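Local structure of putative agmatine deiminase (Streptococcus mutans, 2EWO) at residues W28-W38 with R87-I98. The protein probably catalyses the hydrolysis of agmatine to N-carbamoylputrescine and ammonia. Sequence-based numbering, arbitrary orientation.
Sequences WMLWPWRNDNW and RIIEMTNDDAWI
Leu30 lays its isobutyl group over the bend of 93-98: CB meets CB of Ala96 at 3.6 Å, CG faces CB of Ile98, and the two methyls part, CD1 toward the backbone of Asp95 and Trp97, CD2 toward the amide of Asn93. Ala96 centres an inverse gamma turn, and its methyl also packs on CD of Pro32. Ile98 continues this apolar seam, setting CG1 against CB of Trp28, 4.1 Å away.

Farther along, the contact turns polar, and Asp95 is its hub. Asp95 OD1 takes the indole N-H of Trp38 (NE1 to OD1 3.1 Å, 159° at the hydrogen) on its syn lone pair, close to the indole plane. Asp95 OD2 is met by Trp97 NE1 at 2.9 Å, from above the carboxylate plane. Two indoles thus grip one carboxylate through different oxygens, which should fix its rotation. The indoles of Trp38 and Trp97 point at one another, six-membered rings inclined by 17° and displaced so far that mainly their CZ2-CH2 rims come together, not a true stack.

Trp33 donates from NE1 to Asn93 O at 2.8 Å, the acceptor lying off the indole plane and the bond bent (138° at the hydrogen), and weakly to Asn93 OD1. Arg34 NH1 bonds Asp94 O at 3.2 Å from above the carbonyl plane, while its NH2 makes a weak, long salt bridge with Asp36 OD2.

The segments start in the last residues of parallel strands 24-29 and 86-90, which flank strand 62-66 in one sheet, and run on into the loops after them; the fold is consistent with the alpha/beta propeller of the guanidino-modifying superfamily. Helix 43-57 packs against Met29, Pro32 and Trp38, and helix 137-146 against Trp28, Met91 and Asn93.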
ATOM      1  N   TRP A  28     -15.220 -19.551  -5.063  1.00 10.00           N
ATOM      2  CA  TRP A  28     -14.313 -18.438  -4.853  1.00 10.00           C
ATOM      3  C   TRP A  28     -14.949 -17.134  -5.299  1.00 10.00           C
ATOM      4  O   TRP A  28     -15.630 -17.094  -6.324  1.00 10.00           O
ATOM      5  CB  TRP A  28     -13.027 -18.645  -5.660  1.00 10.00           C
ATOM      6  CG  TRP A  28     -12.224 -19.849  -5.255  1.00 10.00           C
ATOM      7  CD1 TRP A  28     -12.374 -21.139  -5.701  1.00 10.00           C
ATOM      8  CD2 TRP A  28     -11.143 -19.875  -4.318  1.00 10.00           C
ATOM      9  NE1 TRP A  28     -11.450 -21.961  -5.101  1.00 10.00           N
ATOM     10  CE2 TRP A  28     -10.685 -21.212  -4.247  1.00 10.00           C
ATOM     11  CE3 TRP A  28     -10.514 -18.897  -3.531  1.00 10.00           C
ATOM     12  CZ2 TRP A  28      -9.637 -21.594  -3.423  1.00 10.00           C
ATOM     13  CZ3 TRP A  28      -9.471 -19.281  -2.713  1.00 10.00           C
ATOM     14  CH2 TRP A  28      -9.044 -20.620  -2.666  1.00 10.00           C
HETATM   15  N   MSE A  29     -14.728 -16.076  -4.519  1.00 10.00           N
HETATM   16  CA  MSE A  29     -15.218 -14.741  -4.851  1.00 10.00           C
HETATM   17  C   MSE A  29     -14.385 -13.631  -4.183  1.00 10.00           C
HETATM   18  O   MSE A  29     -13.946 -13.762  -3.039  1.00 10.00           O
HETATM   19  CB  MSE A  29     -16.714 -14.599  -4.523  1.00 41.21           C
HETATM   20  CG  MSE A  29     -17.158 -14.909  -3.087  1.00 48.41           C
HETATM   21 SE   MSE A  29     -19.131 -14.688  -2.817  1.00 57.95          SE
HETATM   22  CE  MSE A  29     -19.213 -12.736  -2.673  1.00 52.91           C
ATOM     23  N   LEU A  30     -14.154 -12.555  -4.933  1.00 18.24           N
ATOM     24  CA  LEU A  30     -13.364 -11.419  -4.465  1.00 16.55           C
ATOM     25  C   LEU A  30     -14.127 -10.420  -3.582  1.00 16.68           C
ATOM     26  O   LEU A  30     -15.139 -10.766  -2.976  1.00 17.99           O
ATOM     27  CB  LEU A  30     -12.746 -10.691  -5.666  1.00 11.51           C
ATOM     28  CG  LEU A  30     -11.591 -11.414  -6.372  1.00 10.20           C
ATOM     29  CD1 LEU A  30     -11.292 -10.730  -7.689  1.00 10.00           C
ATOM     30  CD2 LEU A  30     -10.357 -11.429  -5.467  1.00 10.00           C
ATOM     31  N   TRP A  31     -13.642  -9.185  -3.504  1.00 10.00           N
ATOM     32  CA  TRP A  31     -14.285  -8.181  -2.667  1.00 10.00           C
ATOM     33  C   TRP A  31     -14.181  -6.790  -3.268  1.00 10.00           C
ATOM     34  O   TRP A  31     -13.090  -6.257  -3.432  1.00 10.00           O
ATOM     35  CB  TRP A  31     -13.637  -8.180  -1.290  1.00 10.00           C
ATOM     36  CG  TRP A  31     -14.367  -7.366  -0.264  1.00 10.52           C
ATOM     37  CD1 TRP A  31     -14.080  -6.089   0.144  1.00 11.72           C
ATOM     38  CD2 TRP A  31     -15.462  -7.809   0.542  1.00 11.53           C
ATOM     39  NE1 TRP A  31     -14.927  -5.717   1.167  1.00 11.67           N
ATOM     40  CE2 TRP A  31     -15.784  -6.754   1.428  1.00 11.58           C
ATOM     41  CE3 TRP A  31     -16.203  -8.999   0.604  1.00 11.58           C
ATOM     42  CZ2 TRP A  31     -16.812  -6.856   2.363  1.00 12.00           C
ATOM     43  CZ3 TRP A  31     -17.222  -9.103   1.532  1.00 10.95           C
ATOM     44  CH2 TRP A  31     -17.519  -8.035   2.402  1.00 11.95           C
ATOM     45  N   PRO A  32     -15.323  -6.172  -3.582  1.00 15.66           N
ATOM     46  CA  PRO A  32     -15.364  -4.832  -4.170  1.00 14.56           C
ATOM     47  C   PRO A  32     -14.834  -3.754  -3.248  1.00 13.11           C
ATOM     48  O   PRO A  32     -15.117  -3.759  -2.049  1.00 13.04           O
ATOM     49  CB  PRO A  32     -16.842  -4.644  -4.473  1.00 10.72           C
ATOM     50  CG  PRO A  32     -17.491  -5.382  -3.337  1.00 10.18           C
ATOM     51  CD  PRO A  32     -16.684  -6.658  -3.307  1.00 10.18           C
ATOM     52  N   TRP A  33     -14.069  -2.823  -3.811  1.00 10.00           N
ATOM     53  CA  TRP A  33     -13.512  -1.738  -3.008  1.00 10.00           C
ATOM     54  C   TRP A  33     -13.322  -0.394  -3.720  1.00 10.00           C
ATOM     55  O   TRP A  33     -13.614   0.651  -3.143  1.00 10.00           O
ATOM     56  CB  TRP A  33     -12.163  -2.167  -2.381  1.00 12.86           C
ATOM     57  CG  TRP A  33     -11.091  -2.458  -3.393  1.00 10.16           C
ATOM     58  CD1 TRP A  33     -10.919  -3.620  -4.096  1.00 10.08           C
ATOM     59  CD2 TRP A  33     -10.140  -1.524  -3.926  1.00 10.08           C
ATOM     60  NE1 TRP A  33      -9.932  -3.461  -5.040  1.00 10.08           N
ATOM     61  CE2 TRP A  33      -9.440  -2.186  -4.961  1.00 10.08           C
ATOM     62  CE3 TRP A  33      -9.820  -0.188  -3.637  1.00 10.08           C
ATOM     63  CZ2 TRP A  33      -8.439  -1.558  -5.709  1.00 10.08           C
ATOM     64  CZ3 TRP A  33      -8.821   0.437  -4.387  1.00 10.08           C
ATOM     65  CH2 TRP A  33      -8.146  -0.250  -5.409  1.00 10.08           C
ATOM     66  N   ARG A  34     -12.864  -0.405  -4.967  1.00 10.00           N
ATOM     67  CA  ARG A  34     -12.596   0.860  -5.649  1.00 10.05           C
ATOM     68  C   ARG A  34     -13.776   1.801  -5.903  1.00 10.05           C
ATOM     69  O   ARG A  34     -14.813   1.397  -6.423  1.00 10.15           O
ATOM     70  CB  ARG A  34     -11.845   0.601  -6.953  1.00 12.90           C
ATOM     71  CG  ARG A  34     -12.598  -0.226  -7.959  1.00 17.42           C
ATOM     72  CD  ARG A  34     -11.704  -0.497  -9.149  1.00 19.78           C
ATOM     73  NE  ARG A  34     -11.041   0.721  -9.607  1.00 22.22           N
ATOM     74  CZ  ARG A  34      -9.891   0.736 -10.269  1.00 23.08           C
ATOM     75  NH1 ARG A  34      -9.274  -0.406 -10.548  1.00 23.44           N
ATOM     76  NH2 ARG A  34      -9.350   1.891 -10.641  1.00 22.62           N
ATOM     77  N   ASN A  35     -13.593   3.068  -5.536  1.00 10.00           N
ATOM     78  CA  ASN A  35     -14.622   4.095  -5.712  1.00 10.00           C
ATOM     79  C   ASN A  35     -14.782   4.528  -7.176  1.00 10.00           C
ATOM     80  O   ASN A  35     -15.715   5.253  -7.524  1.00 10.00           O
ATOM     81  CB  ASN A  35     -14.278   5.316  -4.856  1.00 17.94           C
ATOM     82  CG  ASN A  35     -13.973   4.950  -3.430  1.00 14.50           C
ATOM     83  OD1 ASN A  35     -13.771   3.774  -3.115  1.00 12.36           O
ATOM     84  ND2 ASN A  35     -13.919   5.952  -2.553  1.00 10.19           N
ATOM     85  N   ASP A  36     -13.852   4.089  -8.019  1.00 10.52           N
ATOM     86  CA  ASP A  36     -13.864   4.408  -9.439  1.00 10.52           C
ATOM     87  C   ASP A  36     -15.062   3.722 -10.070  1.00 10.52           C
ATOM     88  O   ASP A  36     -15.591   4.192 -11.070  1.00 10.82           O
ATOM     89  CB  ASP A  36     -12.597   3.873 -10.126  1.00 41.25           C
ATOM     90  CG  ASP A  36     -11.312   4.413  -9.520  1.00 45.76           C
ATOM     91  OD1 ASP A  36     -11.132   4.291  -8.277  1.00 48.33           O
ATOM     92  OD2 ASP A  36     -10.469   4.946 -10.295  1.00 46.11           O
ATOM     93  N   ASN A  37     -15.481   2.600  -9.492  1.00 22.03           N
ATOM     94  CA  ASN A  37     -16.598   1.853 -10.049  1.00 21.51           C
ATOM     95  C   ASN A  37     -17.807   1.657  -9.133  1.00 22.93           C
ATOM     96  O   ASN A  37     -18.942   1.678  -9.601  1.00 22.90           O
ATOM     97  CB  ASN A  37     -16.110   0.488 -10.521  1.00 11.27           C
ATOM     98  CG  ASN A  37     -17.214  -0.344 -11.119  1.00 10.35           C
ATOM     99  OD1 ASN A  37     -17.216  -1.569 -10.987  1.00 12.03           O
ATOM    100  ND2 ASN A  37     -18.156   0.307 -11.789  1.00 10.00           N
ATOM    101  N   TRP A  38     -17.576   1.459  -7.839  1.00 24.89           N
ATOM    102  CA  TRP A  38     -18.675   1.245  -6.911  1.00 26.10           C
ATOM    103  C   TRP A  38     -19.039   2.496  -6.123  1.00 27.28           C
ATOM    104  O   TRP A  38     -18.181   3.145  -5.525  1.00 25.79           O
ATOM    105  CB  TRP A  38     -18.338   0.101  -5.956  1.00 10.00           C
ATOM    106  CG  TRP A  38     -17.837  -1.136  -6.660  1.00 10.00           C
ATOM    107  CD1 TRP A  38     -16.537  -1.506  -6.835  1.00 10.00           C
ATOM    108  CD2 TRP A  38     -18.630  -2.155  -7.287  1.00 10.00           C
ATOM    109  NE1 TRP A  38     -16.470  -2.692  -7.525  1.00 10.00           N
ATOM    110  CE2 TRP A  38     -17.740  -3.113  -7.815  1.00 10.00           C
ATOM    111  CE3 TRP A  38     -20.005  -2.350  -7.454  1.00 10.00           C
ATOM    112  CZ2 TRP A  38     -18.178  -4.251  -8.496  1.00 10.00           C
ATOM    113  CZ3 TRP A  38     -20.442  -3.485  -8.133  1.00 10.00           C
ATOM    114  CH2 TRP A  38     -19.529  -4.421  -8.646  1.00 10.00           C
ATOM    115  N   ARG A  87     -14.559 -18.851   4.600  1.00 16.47           N
ATOM    116  CA  ARG A  87     -13.216 -18.457   5.042  1.00 14.32           C
ATOM    117  C   ARG A  87     -12.744 -17.216   4.301  1.00 14.03           C
ATOM    118  O   ARG A  87     -12.903 -17.098   3.083  1.00 12.97           O
ATOM    119  CB  ARG A  87     -12.194 -19.582   4.827  1.00 12.08           C
ATOM    120  CG  ARG A  87     -11.890 -19.929   3.377  1.00 10.04           C
ATOM    121  CD  ARG A  87     -10.736 -20.919   3.314  1.00 10.04           C
ATOM    122  NE  ARG A  87     -10.441 -21.373   1.955  1.00 10.04           N
ATOM    123  CZ  ARG A  87      -9.465 -22.224   1.656  1.00 10.04           C
ATOM    124  NH1 ARG A  87      -8.697 -22.708   2.618  1.00 10.04           N
ATOM    125  NH2 ARG A  87      -9.257 -22.598   0.400  1.00 10.04           N
ATOM    126  N   ILE A  88     -12.158 -16.291   5.046  1.00 27.26           N
ATOM    127  CA  ILE A  88     -11.656 -15.062   4.460  1.00 26.51           C
ATOM    128  C   ILE A  88     -10.145 -15.156   4.264  1.00 26.10           C
ATOM    129  O   ILE A  88      -9.397 -15.159   5.241  1.00 25.73           O
ATOM    130  CB  ILE A  88     -11.945 -13.846   5.365  1.00 21.29           C
ATOM    131  CG1 ILE A  88     -13.456 -13.676   5.583  1.00 22.81           C
ATOM    132  CG2 ILE A  88     -11.395 -12.607   4.725  1.00 22.31           C
ATOM    133  CD1 ILE A  88     -14.085 -14.697   6.528  1.00 24.19           C
ATOM    134  N   ILE A  89      -9.696 -15.264   3.013  1.00 10.00           N
ATOM    135  CA  ILE A  89      -8.256 -15.320   2.728  1.00 10.00           C
ATOM    136  C   ILE A  89      -7.817 -13.973   2.176  1.00 10.00           C
ATOM    137  O   ILE A  89      -8.541 -13.348   1.402  1.00 10.00           O
ATOM    138  CB  ILE A  89      -7.856 -16.425   1.686  1.00 16.37           C
ATOM    139  CG1 ILE A  89      -8.657 -16.270   0.396  1.00 17.07           C
ATOM    140  CG2 ILE A  89      -8.054 -17.815   2.283  1.00 15.44           C
ATOM    141  CD1 ILE A  89     -10.126 -16.635   0.543  1.00 18.73           C
ATOM    142  N   GLU A  90      -6.635 -13.520   2.574  1.00 19.28           N
ATOM    143  CA  GLU A  90      -6.132 -12.238   2.102  1.00 15.71           C
ATOM    144  C   GLU A  90      -5.684 -12.300   0.651  1.00 14.40           C
ATOM    145  O   GLU A  90      -4.846 -13.131   0.298  1.00 12.12           O
ATOM    146  CB  GLU A  90      -4.950 -11.793   2.939  1.00 28.88           C
ATOM    147  CG  GLU A  90      -4.572 -10.375   2.646  1.00 28.79           C
ATOM    148  CD  GLU A  90      -3.114 -10.128   2.872  1.00 28.23           C
ATOM    149  OE1 GLU A  90      -2.653 -10.345   4.008  1.00 28.27           O
ATOM    150  OE2 GLU A  90      -2.432  -9.725   1.907  1.00 27.37           O
HETATM  151  N   MSE A  91      -6.232 -11.421  -0.185  1.00 10.32           N
HETATM  152  CA  MSE A  91      -5.847 -11.382  -1.591  1.00 10.52           C
HETATM  153  C   MSE A  91      -6.128 -10.027  -2.227  1.00 10.32           C
HETATM  154  O   MSE A  91      -7.235  -9.519  -2.113  1.00 10.32           O
HETATM  155  CB  MSE A  91      -6.581 -12.464  -2.368  1.00 21.30           C
HETATM  156  CG  MSE A  91      -6.012 -12.691  -3.738  1.00 28.11           C
HETATM  157 SE   MSE A  91      -6.740 -14.250  -4.643  1.00 41.83          SE
HETATM  158  CE  MSE A  91      -6.550 -15.584  -3.248  1.00 37.99           C
ATOM    159  N   THR A  92      -5.122  -9.443  -2.888  1.00 20.35           N
ATOM    160  CA  THR A  92      -5.270  -8.137  -3.553  1.00 17.15           C
ATOM    161  C   THR A  92      -5.891  -8.280  -4.944  1.00 16.50           C
ATOM    162  O   THR A  92      -5.693  -9.289  -5.618  1.00 18.22           O
ATOM    163  CB  THR A  92      -3.907  -7.403  -3.752  1.00 11.62           C
ATOM    164  OG1 THR A  92      -3.110  -8.119  -4.695  1.00 10.08           O
ATOM    165  CG2 THR A  92      -3.153  -7.277  -2.456  1.00 10.08           C
ATOM    166  N   ASN A  93      -6.629  -7.263  -5.376  1.00 10.00           N
ATOM    167  CA  ASN A  93      -7.260  -7.270  -6.694  1.00 10.13           C
ATOM    168  C   ASN A  93      -7.637  -5.854  -7.053  1.00 12.20           C
ATOM    169  O   ASN A  93      -7.944  -5.045  -6.178  1.00 11.29           O
ATOM    170  CB  ASN A  93      -8.524  -8.115  -6.679  1.00 12.07           C
ATOM    171  CG  ASN A  93      -9.586  -7.541  -5.760  1.00 12.22           C
ATOM    172  OD1 ASN A  93     -10.141  -6.473  -6.029  1.00 10.00           O
ATOM    173  ND2 ASN A  93      -9.863  -8.242  -4.656  1.00 12.38           N
ATOM    174  N   ASP A  94      -7.633  -5.555  -8.343  1.00 10.00           N
ATOM    175  CA  ASP A  94      -7.987  -4.214  -8.794  1.00 10.72           C
ATOM    176  C   ASP A  94      -9.495  -4.031  -8.811  1.00 11.39           C
ATOM    177  O   ASP A  94      -9.999  -2.908  -8.706  1.00 10.30           O
ATOM    178  CB  ASP A  94      -7.398  -3.971 -10.180  1.00 13.43           C
ATOM    179  CG  ASP A  94      -5.886  -4.053 -10.178  1.00 12.85           C
ATOM    180  OD1 ASP A  94      -5.270  -3.260  -9.430  1.00 12.20           O
ATOM    181  OD2 ASP A  94      -5.332  -4.907 -10.909  1.00 10.06           O
ATOM    182  N   ASP A  95     -10.195  -5.155  -8.952  1.00 10.26           N
ATOM    183  CA  ASP A  95     -11.649  -5.195  -8.955  1.00 11.21           C
ATOM    184  C   ASP A  95     -12.124  -6.615  -8.725  1.00 10.86           C
ATOM    185  O   ASP A  95     -11.443  -7.567  -9.111  1.00 11.61           O
ATOM    186  CB  ASP A  95     -12.218  -4.676 -10.265  1.00 10.00           C
ATOM    187  CG  ASP A  95     -13.455  -3.853 -10.044  1.00 10.00           C
ATOM    188  OD1 ASP A  95     -13.790  -3.622  -8.862  1.00 10.00           O
ATOM    189  OD2 ASP A  95     -14.092  -3.430 -11.026  1.00 10.00           O
ATOM    190  N   ALA A  96     -13.302  -6.745  -8.110  1.00 11.60           N
ATOM    191  CA  ALA A  96     -13.877  -8.049  -7.772  1.00 10.00           C
ATOM    192  C   ALA A  96     -14.603  -8.764  -8.907  1.00 10.00           C
ATOM    193  O   ALA A  96     -15.806  -8.616  -9.042  1.00 11.11           O
ATOM    194  CB  ALA A  96     -14.819  -7.893  -6.582  1.00 27.79           C
ATOM    195  N   TRP A  97     -13.881  -9.543  -9.711  1.00 12.00           N
ATOM    196  CA  TRP A  97     -14.497 -10.288 -10.811  1.00 10.27           C
ATOM    197  C   TRP A  97     -13.833 -11.657 -11.012  1.00 10.54           C
ATOM    198  O   TRP A  97     -13.476 -12.058 -12.125  1.00 10.10           O
ATOM    199  CB  TRP A  97     -14.461  -9.469 -12.106  1.00 10.22           C
ATOM    200  CG  TRP A  97     -15.108  -8.123 -11.930  1.00 10.44           C
ATOM    201  CD1 TRP A  97     -14.479  -6.945 -11.648  1.00 10.66           C
ATOM    202  CD2 TRP A  97     -16.517  -7.839 -11.900  1.00 10.63           C
ATOM    203  NE1 TRP A  97     -15.404  -5.951 -11.439  1.00 10.22           N
ATOM    204  CE2 TRP A  97     -16.662  -6.472 -11.586  1.00 10.75           C
ATOM    205  CE3 TRP A  97     -17.669  -8.611 -12.103  1.00 10.44           C
ATOM    206  CZ2 TRP A  97     -17.918  -5.855 -11.469  1.00 11.06           C
ATOM    207  CZ3 TRP A  97     -18.919  -7.996 -11.984  1.00 11.00           C
ATOM    208  CH2 TRP A  97     -19.030  -6.633 -11.670  1.00 11.48           C
ATOM    209  N   ILE A  98     -13.697 -12.376  -9.904  1.00 10.00           N
ATOM    210  CA  ILE A  98     -13.078 -13.692  -9.887  1.00 10.00           C
ATOM    211  C   ILE A  98     -13.504 -14.568 -11.068  1.00 10.23           C
ATOM    212  O   ILE A  98     -12.784 -15.488 -11.459  1.00 11.76           O
ATOM    213  CB  ILE A  98     -13.411 -14.430  -8.566  1.00 25.52           C
ATOM    214  CG1 ILE A  98     -12.747 -15.810  -8.547  1.00 24.99           C
ATOM    215  CG2 ILE A  98     -14.919 -14.543  -8.396  1.00 24.96           C
ATOM    216  CD1 ILE A  98     -11.255 -15.758  -8.352  1.00 26.17           C
TER